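Local coordinates for protein bifunctional pinoresinol-lariciresinol reductase 1 (PDB 1QYD) that catalyses the NADPH-dependent, enantioselective reduction of (-)-pinoresinol to (-)-lariciresinol and on to (+)-secoisolariciresinol in lignan biosynthesis, at residues Arg269-Leu272 with Tyr273-Phe277; Gly162-Gly166 with Ser167-Leu171; Ser262-Glu265 with Lys266-Arg269; Glu125-Gln129 with Pro130-Thr134. All coordinates share one frame; numbering follows the deposited sequence.

Contact 1: residues Arg269-Leu272 with Tyr273-Phe277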
loop_
_atom_site.group_PDB
_atom_site.type_symbol
_atom_site.label_atom_id
_atom_site.label_comp_id
_atom_site.label_asym_id
_atom_site.label_seq_id
_atom_site.Cartn_x
_atom_site.Cartn_y
_atom_site.Cartn_z
ATOM N N ARG A 269 -5.124 2.976 15.951
ATOM C CA ARG A 269 -6.379 3.538 16.432
ATOM C C ARG A 269 -7.346 3.194 15.297
ATOM O O ARG A 269 -6.945 3.312 14.146
ATOM C CB ARG A 269 -6.243 5.067 16.633
ATOM C CG ARG A 269 -5.357 5.436 17.841
ATOM C CD ARG A 269 -5.262 6.918 18.195
ATOM N NE ARG A 269 -4.224 7.126 19.215
ATOM C CZ ARG A 269 -3.223 8.024 19.086
ATOM N NH1 ARG A 269 -3.103 8.820 18.014
ATOM N NH2 ARG A 269 -2.247 8.083 19.991
ATOM N N CYS A 270 -8.576 2.730 15.528
ATOM C CA CYS A 270 -9.545 2.263 14.521
ATOM C C CYS A 270 -9.125 0.924 13.984
ATOM O O CYS A 270 -8.875 0.651 12.810
ATOM C CB CYS A 270 -9.752 3.206 13.294
ATOM S SG CYS A 270 -8.490 3.398 12.018
ATOM N N HIS A 271 -9.133 0.095 15.014
ATOM C CA HIS A 271 -8.721 -1.292 15.034
ATOM C C HIS A 271 -8.894 -1.442 16.523
ATOM O O HIS A 271 -9.766 -2.151 16.992
ATOM C CB HIS A 271 -7.273 -1.362 14.528
ATOM C CG HIS A 271 -6.321 -2.387 15.100
ATOM N ND1 HIS A 271 -5.094 -2.102 15.511
ATOM C CD2 HIS A 271 -6.546 -3.730 15.253
ATOM C CE1 HIS A 271 -4.570 -3.236 15.904
ATOM N NE2 HIS A 271 -5.441 -4.213 15.749
ATOM N N LEU A 272 -8.136 -0.667 17.284
ATOM C CA LEU A 272 -8.312 -0.561 18.717
ATOM C C LEU A 272 -9.680 0.037 18.997
ATOM O O LEU A 272 -10.238 -0.090 20.084
ATOM C CB LEU A 272 -7.227 0.321 19.215
ATOM C CG LEU A 272 -7.067 0.616 20.659
ATOM C CD1 LEU A 272 -6.681 -0.615 21.430
ATOM C CD2 LEU A 272 -5.971 1.648 20.774
ATOM N N TYR A 273 -10.201 0.725 17.983
ATOM C CA TYR A 273 -11.514 1.299 18.035
ATOM C C TYR A 273 -12.541 0.324 17.458
ATOM O O TYR A 273 -13.729 0.464 17.720
ATOM C CB TYR A 273 -11.439 2.657 17.300
ATOM C CG TYR A 273 -10.723 3.759 18.131
ATOM C CD1 TYR A 273 -11.418 4.927 18.495
ATOM C CD2 TYR A 273 -9.403 3.620 18.599
ATOM C CE1 TYR A 273 -10.830 5.917 19.296
ATOM C CE2 TYR A 273 -8.805 4.604 19.406
ATOM C CZ TYR A 273 -9.525 5.748 19.753
ATOM O OH TYR A 273 -8.958 6.715 20.575
ATOM N N GLN A 274 -12.154 -0.723 16.718
ATOM C CA GLN A 274 -13.082 -1.755 16.268
ATOM C C GLN A 274 -13.152 -2.808 17.359
ATOM O O GLN A 274 -14.208 -3.392 17.552
ATOM C CB GLN A 274 -12.600 -2.436 15.010
ATOM C CG GLN A 274 -12.001 -1.558 13.915
ATOM C CD GLN A 274 -12.908 -0.673 13.070
ATOM O OE1 GLN A 274 -14.112 -0.885 12.889
ATOM N NE2 GLN A 274 -12.298 0.348 12.479
ATOM N N ILE A 275 -12.035 -3.115 18.049
ATOM C CA ILE A 275 -11.939 -3.984 19.235
ATOM C C ILE A 275 -12.789 -3.494 20.461
ATOM O O ILE A 275 -13.665 -4.201 20.983
ATOM C CB ILE A 275 -10.434 -4.100 19.685
ATOM C CG1 ILE A 275 -9.586 -4.742 18.643
ATOM C CG2 ILE A 275 -10.295 -5.012 20.881
ATOM C CD1 ILE A 275 -8.094 -4.701 19.048
ATOM N N PHE A 276 -12.535 -2.267 20.960
ATOM C CA PHE A 276 -13.192 -1.750 22.162
ATOM C C PHE A 276 -14.153 -0.575 21.894
ATOM O O PHE A 276 -13.974 0.495 22.486
ATOM C CB PHE A 276 -12.111 -1.296 23.214
ATOM C CG PHE A 276 -10.917 -2.214 23.518
ATOM C CD1 PHE A 276 -11.070 -3.323 24.336
ATOM C CD2 PHE A 276 -9.656 -1.933 22.964
ATOM C CE1 PHE A 276 -9.973 -4.147 24.601
ATOM C CE2 PHE A 276 -8.554 -2.758 23.227
ATOM C CZ PHE A 276 -8.714 -3.869 24.051
ATOM N N PHE A 277 -15.158 -0.725 20.997
ATOM C CA PHE A 277 -16.217 0.248 20.699
ATOM C C PHE A 277 -17.351 -0.313 19.850
ATOM O O PHE A 277 -18.525 -0.073 20.174
ATOM C CB PHE A 277 -15.775 1.464 19.915
ATOM C CG PHE A 277 -15.204 2.594 20.739
ATOM C CD1 PHE A 277 -13.877 3.001 20.519
ATOM C CD2 PHE A 277 -15.988 3.206 21.725
ATOM C CE1 PHE A 277 -13.330 4.017 21.291
ATOM C CE2 PHE A 277 -15.425 4.229 22.491
ATOM C CZ PHE A 277 -14.102 4.630 22.275
#

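Contact 2: residues Gly162-Gly166 with Ser167-Leu171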
loop_
_atom_site.group_PDB
_atom_site.type_symbol
_atom_site.label_atom_id
_atom_site.label_comp_id
_atom_site.label_asym_id
_atom_site.label_seq_id
_atom_site.Cartn_x
_atom_site.Cartn_y
_atom_site.Cartn_z
ATOM N N GLY A 162 0.450 -10.271 24.979
ATOM C CA GLY A 162 1.633 -9.431 25.059
ATOM C C GLY A 162 1.633 -8.256 24.103
ATOM O O GLY A 162 2.681 -7.733 23.746
ATOM N N TYR A 163 0.467 -7.839 23.652
ATOM C CA TYR A 163 0.343 -6.699 22.767
ATOM C C TYR A 163 -0.776 -5.817 23.284
ATOM O O TYR A 163 -0.751 -4.609 23.060
ATOM C CB TYR A 163 -0.008 -7.145 21.367
ATOM C CG TYR A 163 1.099 -6.873 20.385
ATOM C CD1 TYR A 163 1.379 -5.570 19.985
ATOM C CD2 TYR A 163 1.864 -7.934 19.911
ATOM C CE1 TYR A 163 2.439 -5.332 19.111
ATOM C CE2 TYR A 163 2.925 -7.713 19.033
ATOM C CZ TYR A 163 3.194 -6.412 18.650
ATOM O OH TYR A 163 4.226 -6.186 17.790
ATOM N N PHE A 164 -1.785 -6.413 23.938
ATOM C CA PHE A 164 -2.895 -5.635 24.456
ATOM C C PHE A 164 -3.035 -5.746 25.965
ATOM O O PHE A 164 -3.519 -4.809 26.576
ATOM C CB PHE A 164 -4.219 -6.054 23.719
ATOM C CG PHE A 164 -4.244 -5.528 22.279
ATOM C CD1 PHE A 164 -3.925 -6.378 21.203
ATOM C CD2 PHE A 164 -4.473 -4.174 22.032
ATOM C CE1 PHE A 164 -3.820 -5.873 19.905
ATOM C CE2 PHE A 164 -4.365 -3.672 20.738
ATOM C CZ PHE A 164 -4.035 -4.522 19.680
ATOM N N ALA A 165 -2.630 -6.826 26.624
ATOM C CA ALA A 165 -2.694 -6.920 28.086
ATOM C C ALA A 165 -1.412 -6.511 28.789
ATOM O O ALA A 165 -1.306 -6.402 30.016
ATOM C CB ALA A 165 -2.964 -8.325 28.553
ATOM N N GLY A 166 -0.386 -6.390 27.944
ATOM C CA GLY A 166 0.924 -5.923 28.349
ATOM C C GLY A 166 0.767 -4.456 28.601
ATOM O O GLY A 166 0.853 -4.016 29.731
ATOM N N SER A 167 0.401 -3.776 27.519
ATOM C CA SER A 167 0.092 -2.367 27.505
ATOM C C SER A 167 -1.168 -1.978 28.288
ATOM O O SER A 167 -1.281 -0.818 28.689
ATOM C CB SER A 167 -0.075 -1.934 26.072
ATOM O OG SER A 167 -1.023 -2.824 25.483
ATOM N N LEU A 168 -2.080 -2.958 28.493
ATOM C CA LEU A 168 -3.449 -2.843 29.033
ATOM C C LEU A 168 -4.385 -2.123 28.045
ATOM O O LEU A 168 -5.539 -1.819 28.334
ATOM C CB LEU A 168 -3.434 -2.121 30.397
ATOM C CG LEU A 168 -3.954 -2.835 31.650
ATOM C CD1 LEU A 168 -3.600 -4.290 31.653
ATOM C CD2 LEU A 168 -3.346 -2.163 32.876
ATOM N N ALA A 169 -3.838 -2.002 26.818
ATOM C CA ALA A 169 -4.337 -1.430 25.577
ATOM C C ALA A 169 -4.148 0.079 25.392
ATOM O O ALA A 169 -4.938 0.775 24.735
ATOM C CB ALA A 169 -5.811 -1.793 25.438
ATOM N N GLN A 170 -3.013 0.603 25.892
ATOM C CA GLN A 170 -2.817 2.040 25.867
ATOM C C GLN A 170 -2.097 2.649 24.697
ATOM O O GLN A 170 -1.059 2.198 24.204
ATOM C CB GLN A 170 -2.137 2.451 27.147
ATOM C CG GLN A 170 -3.229 3.086 28.022
ATOM C CD GLN A 170 -3.778 2.246 29.161
ATOM O OE1 GLN A 170 -4.962 1.951 29.280
ATOM N NE2 GLN A 170 -2.920 1.873 30.083
ATOM N N LEU A 171 -2.749 3.746 24.318
ATOM C CA LEU A 171 -2.458 4.612 23.182
ATOM C C LEU A 171 -1.036 5.097 23.044
ATOM O O LEU A 171 -0.757 5.864 22.111
ATOM C CB LEU A 171 -3.331 5.906 23.193
ATOM C CG LEU A 171 -4.863 5.994 23.189
ATOM C CD1 LEU A 171 -5.290 7.429 23.000
ATOM C CD2 LEU A 171 -5.433 5.199 22.045
#

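Contact 3: residues Ser262-Glu265 with Lys266-Arg269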
loop_
_atom_site.group_PDB
_atom_site.type_symbol
_atom_site.label_atom_id
_atom_site.label_comp_id
_atom_site.label_asym_id
_atom_site.label_seq_id
_atom_site.Cartn_x
_atom_site.Cartn_y
_atom_site.Cartn_z
ATOM N N SER A 262 -2.120 11.002 11.389
ATOM C CA SER A 262 -1.474 10.239 10.303
ATOM C C SER A 262 -1.030 8.797 10.512
ATOM O O SER A 262 -0.409 8.454 11.515
ATOM C CB SER A 262 -0.255 11.025 9.778
ATOM O OG SER A 262 0.097 10.653 8.445
ATOM N N TYR A 263 -1.408 8.028 9.471
ATOM C CA TYR A 263 -1.153 6.616 9.193
ATOM C C TYR A 263 -0.206 5.905 10.126
ATOM O O TYR A 263 0.788 6.460 10.590
ATOM C CB TYR A 263 -0.603 6.491 7.799
ATOM C CG TYR A 263 -1.424 5.734 6.768
ATOM C CD1 TYR A 263 -2.148 6.423 5.780
ATOM C CD2 TYR A 263 -1.371 4.344 6.741
ATOM C CE1 TYR A 263 -2.804 5.732 4.758
ATOM C CE2 TYR A 263 -2.026 3.633 5.723
ATOM C CZ TYR A 263 -2.730 4.337 4.738
ATOM O OH TYR A 263 -3.326 3.627 3.712
ATOM N N GLU A 264 -0.488 4.634 10.365
ATOM C CA GLU A 264 0.214 3.803 11.343
ATOM C C GLU A 264 -0.210 4.170 12.750
ATOM O O GLU A 264 -0.158 3.322 13.641
ATOM C CB GLU A 264 1.766 3.911 11.304
ATOM C CG GLU A 264 2.516 3.154 10.200
ATOM C CD GLU A 264 2.564 1.640 10.395
ATOM O OE1 GLU A 264 1.590 0.981 10.017
ATOM O OE2 GLU A 264 3.565 1.126 10.915
ATOM N N GLU A 265 -0.630 5.428 12.950
ATOM C CA GLU A 265 -1.089 5.969 14.231
ATOM C C GLU A 265 -2.603 5.983 14.210
ATOM O O GLU A 265 -3.203 5.798 15.262
ATOM C CB GLU A 265 -0.546 7.390 14.421
ATOM C CG GLU A 265 -0.354 7.924 15.850
ATOM C CD GLU A 265 0.851 8.862 16.013
ATOM O OE1 GLU A 265 1.414 8.882 17.106
ATOM O OE2 GLU A 265 1.234 9.554 15.063
ATOM N N LYS A 266 -3.226 6.228 13.051
ATOM C CA LYS A 266 -4.654 6.043 12.973
ATOM C C LYS A 266 -5.016 4.710 12.333
ATOM O O LYS A 266 -6.165 4.491 11.965
ATOM C CB LYS A 266 -5.311 7.167 12.200
ATOM C CG LYS A 266 -4.673 7.657 10.943
ATOM C CD LYS A 266 -5.752 8.460 10.254
ATOM C CE LYS A 266 -5.156 9.462 9.271
ATOM N NZ LYS A 266 -4.639 10.627 9.976
ATOM N N ILE A 267 -4.048 3.798 12.157
ATOM C CA ILE A 267 -4.316 2.422 11.729
ATOM C C ILE A 267 -4.458 1.669 13.033
ATOM O O ILE A 267 -5.407 0.907 13.171
ATOM C CB ILE A 267 -3.157 1.753 10.936
ATOM C CG1 ILE A 267 -3.067 2.335 9.554
ATOM C CG2 ILE A 267 -3.399 0.243 10.783
ATOM C CD1 ILE A 267 -1.857 1.714 8.821
ATOM N N VAL A 268 -3.540 1.857 13.990
ATOM C CA VAL A 268 -3.630 1.190 15.283
ATOM C C VAL A 268 -4.833 1.674 16.065
ATOM O O VAL A 268 -5.467 0.890 16.766
ATOM C CB VAL A 268 -2.329 1.396 16.141
ATOM C CG1 VAL A 268 -1.179 0.835 15.301
ATOM C CG2 VAL A 268 -2.071 2.851 16.555
ATOM N N ARG A 269 -5.124 2.976 15.951
ATOM C CA ARG A 269 -6.379 3.538 16.432
ATOM C C ARG A 269 -7.346 3.194 15.297
ATOM O O ARG A 269 -6.945 3.312 14.146
ATOM C CB ARG A 269 -6.243 5.067 16.633
ATOM C CG ARG A 269 -5.357 5.436 17.841
ATOM C CD ARG A 269 -5.262 6.918 18.195
ATOM N NE ARG A 269 -4.224 7.126 19.215
ATOM C CZ ARG A 269 -3.223 8.024 19.086
ATOM N NH1 ARG A 269 -3.103 8.820 18.014
ATOM N NH2 ARG A 269 -2.247 8.083 19.991
#

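Contact 4: residues Glu125-Gln129 with Pro130-Thr134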
loop_
_atom_site.group_PDB
_atom_site.type_symbol
_atom_site.label_atom_id
_atom_site.label_comp_id
_atom_site.label_asym_id
_atom_site.label_seq_id
_atom_site.Cartn_x
_atom_site.Cartn_y
_atom_site.Cartn_z
ATOM N N GLU A 125 -16.006 -6.151 8.353
ATOM C CA GLU A 125 -15.051 -5.068 8.446
ATOM C C GLU A 125 -15.339 -3.881 7.495
ATOM O O GLU A 125 -14.841 -3.640 6.389
ATOM C CB GLU A 125 -13.650 -5.671 8.285
ATOM C CG GLU A 125 -13.262 -6.749 9.329
ATOM C CD GLU A 125 -13.265 -6.531 10.857
ATOM O OE1 GLU A 125 -13.445 -5.429 11.383
ATOM O OE2 GLU A 125 -13.061 -7.523 11.554
ATOM N N HIS A 126 -16.425 -3.349 8.091
ATOM C CA HIS A 126 -17.263 -2.146 7.945
ATOM C C HIS A 126 -16.528 -0.934 8.519
ATOM O O HIS A 126 -17.081 0.148 8.701
ATOM C CB HIS A 126 -18.545 -2.375 8.749
ATOM C CG HIS A 126 -18.172 -3.026 10.098
ATOM N ND1 HIS A 126 -18.075 -4.332 10.312
ATOM C CD2 HIS A 126 -17.750 -2.403 11.252
ATOM C CE1 HIS A 126 -17.603 -4.515 11.515
ATOM N NE2 HIS A 126 -17.406 -3.353 12.086
ATOM N N ALA A 127 -15.290 -1.256 8.906
ATOM C CA ALA A 127 -14.286 -0.502 9.604
ATOM C C ALA A 127 -13.925 0.873 9.125
ATOM O O ALA A 127 -13.954 1.188 7.933
ATOM C CB ALA A 127 -13.032 -1.327 9.624
ATOM N N LEU A 128 -13.568 1.661 10.147
ATOM C CA LEU A 128 -13.113 3.029 9.977
ATOM C C LEU A 128 -11.770 2.914 9.259
ATOM O O LEU A 128 -10.998 1.987 9.513
ATOM C CB LEU A 128 -12.884 3.725 11.333
ATOM C CG LEU A 128 -13.943 3.801 12.450
ATOM C CD1 LEU A 128 -13.227 3.876 13.804
ATOM C CD2 LEU A 128 -14.883 4.975 12.214
ATOM N N GLN A 129 -11.481 3.837 8.343
ATOM C CA GLN A 129 -10.234 3.879 7.584
ATOM C C GLN A 129 -9.138 4.518 8.470
ATOM O O GLN A 129 -9.528 5.098 9.499
ATOM C CB GLN A 129 -10.488 4.698 6.290
ATOM C CG GLN A 129 -11.792 4.453 5.478
ATOM C CD GLN A 129 -13.121 4.832 6.171
ATOM O OE1 GLN A 129 -13.329 5.960 6.650
ATOM N NE2 GLN A 129 -14.057 3.878 6.273
ATOM N N PRO A 130 -7.783 4.484 8.231
ATOM C CA PRO A 130 -7.034 3.843 7.141
ATOM C C PRO A 130 -6.869 2.348 7.263
ATOM O O PRO A 130 -6.933 1.662 6.241
ATOM C CB PRO A 130 -5.679 4.493 7.115
ATOM C CG PRO A 130 -5.812 5.707 7.977
ATOM C CD PRO A 130 -6.802 5.228 9.019
ATOM N N GLY A 131 -6.644 1.909 8.525
ATOM C CA GLY A 131 -6.463 0.529 8.991
ATOM C C GLY A 131 -7.528 -0.493 8.603
ATOM O O GLY A 131 -7.583 -1.607 9.119
ATOM N N SER A 132 -8.403 -0.064 7.697
ATOM C CA SER A 132 -9.373 -0.862 6.975
ATOM C C SER A 132 -8.636 -1.652 5.860
ATOM O O SER A 132 -9.141 -2.673 5.402
ATOM C CB SER A 132 -10.386 0.139 6.451
ATOM O OG SER A 132 -11.410 -0.501 5.730
ATOM N N ILE A 133 -7.435 -1.196 5.422
ATOM C CA ILE A 133 -6.497 -1.784 4.449
ATOM C C ILE A 133 -6.040 -3.195 4.786
ATOM O O ILE A 133 -5.944 -4.065 3.933
ATOM C CB ILE A 133 -5.315 -0.780 4.355
ATOM C CG1 ILE A 133 -5.379 -0.194 2.958
ATOM C CG2 ILE A 133 -3.939 -1.375 4.654
ATOM C CD1 ILE A 133 -4.858 -1.069 1.780
ATOM N N THR A 134 -5.760 -3.453 6.053
ATOM C CA THR A 134 -5.326 -4.752 6.521
ATOM C C THR A 134 -6.381 -5.787 6.174
ATOM O O THR A 134 -6.073 -6.862 5.653
ATOM C CB THR A 134 -5.105 -4.629 8.047
ATOM O OG1 THR A 134 -3.979 -3.770 8.182
ATOM C CG2 THR A 134 -4.845 -5.926 8.773
#

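Contact 1: residues Arg269-Leu272 with Tyr273-Phe277
The F276 ring is met at its edge, near its own plane, by a methyl of L272, with CD1 3.4 Å from F276 CE2, while I275 CG2 sits over the ring centre on one face, 3.5 Å above the plane. The Y273 ring lies alongside R269, whose CB is 3.8 Å from Y273 CE2. The guanidinium plane stands 75° to that ring, so the arginine end is not stacked on it; the contact is made by the aliphatic root of the chain. Around the H271 imidazole the approach is oblique and loose, with I275 CD1 4.2 Å from CD2 of H271.

H271 occupies the N-cap position of the short helix 272-275, and its backbone carbonyl starts the turn. The oxygen takes two N-H groups: I275 N at 2.7 Å from H271 O, close to linear (173°), and Q274 N at 2.8 Å from the same H271 O, a more bent bond arriving from above the carbonyl plane. One residue on, F276 N reaches L272 O at 3.3 Å. The CB of H271 leaves the backbone away from 273-277, and ND1 makes a weak bond back to V268 O. H271 is the inferred substrate-binding residue, with its side chain about 8 Å from that of the inferred proton acceptor K138.

L272 holds CG anti to the backbone N (chi1 -178°), which carries CD1 to the phenylalanine edge. The same leucine and I275 also pack on F164 of helix 161-164, and M159 of strand 159-160 meets I275 and F276.

Contact 2: residues Gly162-Gly166 with Ser167-Leu171
Hydrogen bonds centred on S167 account for the polar part of this contact near helix 161-164. S167 OG donates to Y163 O at 3.0 Å, arriving from above the carbonyl plane and 46° out of it. The same hydroxyl accepts from A169 N, 3.2 Å from S167 OG at 150°, which defines an ST turn. With chi1 at 53°, OG lies between its own backbone N and carbonyl carbon, and from there it can face both the carbonyl of Y163 and the amide two residues on. Were an alanine here, the A169 amide would probably lose its side-chain acceptor and the Y163 carbonyl its hydroxyl donor, leaving the turn freer to move.

The apolar contact is looser: A169 CB approaches the F164 ring at its edge, near its plane, 4.4 Å from F164 CD2. A methyl also lies against a carbonyl oxygen. CB of L168 leaves away from 162-166, yet L168 CD1 comes within 3.5 Å of A165 O.

Around this turn, the F164 side chain packs on L272 and I275 of helix 272-275 and, with A165, on W194 of strand 191-195. A165 and L168 rest on V232 of helix 229-241, where L168 also meets W236.

Contact 3: residues Ser262-Glu265 with Lys266-Arg269
Y263 and I267 meet where the chain enters the short, weakly bonded helix 265-268, between helix 252-258 and the inferred substrate-binding residue H271. I267 CD1 lies 3.4 Å from Y263 CD2, oblique to the ring and crossing the tyrosine at an angle. A first torsion of -73° and an extended second one bring I267 CG1 to 3.5 Å from E264 N.

V268 closes on the carbonyls of the preceding turn: its CG1 is 3.2 Å from E264 O, and its other methyl borders E265 O. The evidence for helix here is slight, since R269 N binds E265 O only weakly, at 3.5 Å.

E265 and R269 run side by side in the same direction, their carboxylate and guanidinium planes 12° apart. E265 OE1 nevertheless stays 4.6 Å from R269 NH1, and the touch is made by E265 CG, 3.6 Å from that NH1. Across the dimer, the Y263 ring meets H91 of the second subunit, and S262 packs on R36 of that subunit.

K266 folds back until NZ is 2.9 Å from S262 N, a donor beside a donor. Its weak bonds go instead to M258 O, at the last residue of helix 252-258, and to K259 O just after it; these carbonyls are likely to favour the charged amine. E265 and R269 make no salt bridge at their separation, though their opposite charges probably still attract.

Contact 4: residues Glu125-Gln129 with Pro130-Thr134
Q129 and P130 are joined by a cis peptide bond, which draws their CA atoms to 3.2 Å and reverses the chain before the type I turn P130-I133 that leads into helix 133-147, the helix carrying the inferred proton acceptor K138. The two side chains diverge from this kink: CB of P130 leaves away from 125-129, while its CD and CG stay against the Q129 carbonyl group; Q129 bends at chi2 (66°), its end leads away, and it packs on K98 of the second subunit. P130 also lies against Y263 and K266.

S132 CB, by contrast, points back toward the preceding backbone. It is 3.6 Å from L128 O and 3.9 Å from CA of Q129, so the serine CB lies against the inside of the bend. A127, its CB pointing toward 130-134, faces it from the other arm of the bend, whereas the L128 end leads off to C270, Y273 and Q274.

An alanine in place of P130 is likely to let the peptide return to trans, opening the bend and leaving K266 O without the CD it lies against.

The type I turn is closed by I133 N bonding to P130 O at 3.0 Å; OG of S132, anti to its own N (chi1 -179°), remains 3.8 Å from A127 O.

Overall arrangement
Along the chain the order is contact 4, contact 2, contact 3, contact 1, all within the NmrA-like fold. Contact 1 lies between the others: its centre is about 10 Å from that of contact 4, 11 Å from that of contact 3 and 13 Å from that of contact 2. R269 belongs to contacts 1 and 3, in the short loop between helix 265-268 and helix 272-275, and its NH2 is 3.4 Å from L171 O of contact 2. Contacts 3 and 4 also touch, I267 CG2 lying 3.6 Å from G131 CA. Contacts 2 and 4 do not meet, their centres about 21 Å apart. Thus the lead-in to K138's helix 133-147 and helix 161-164 both pack against the segment bearing H271, bordering the probable substrate site.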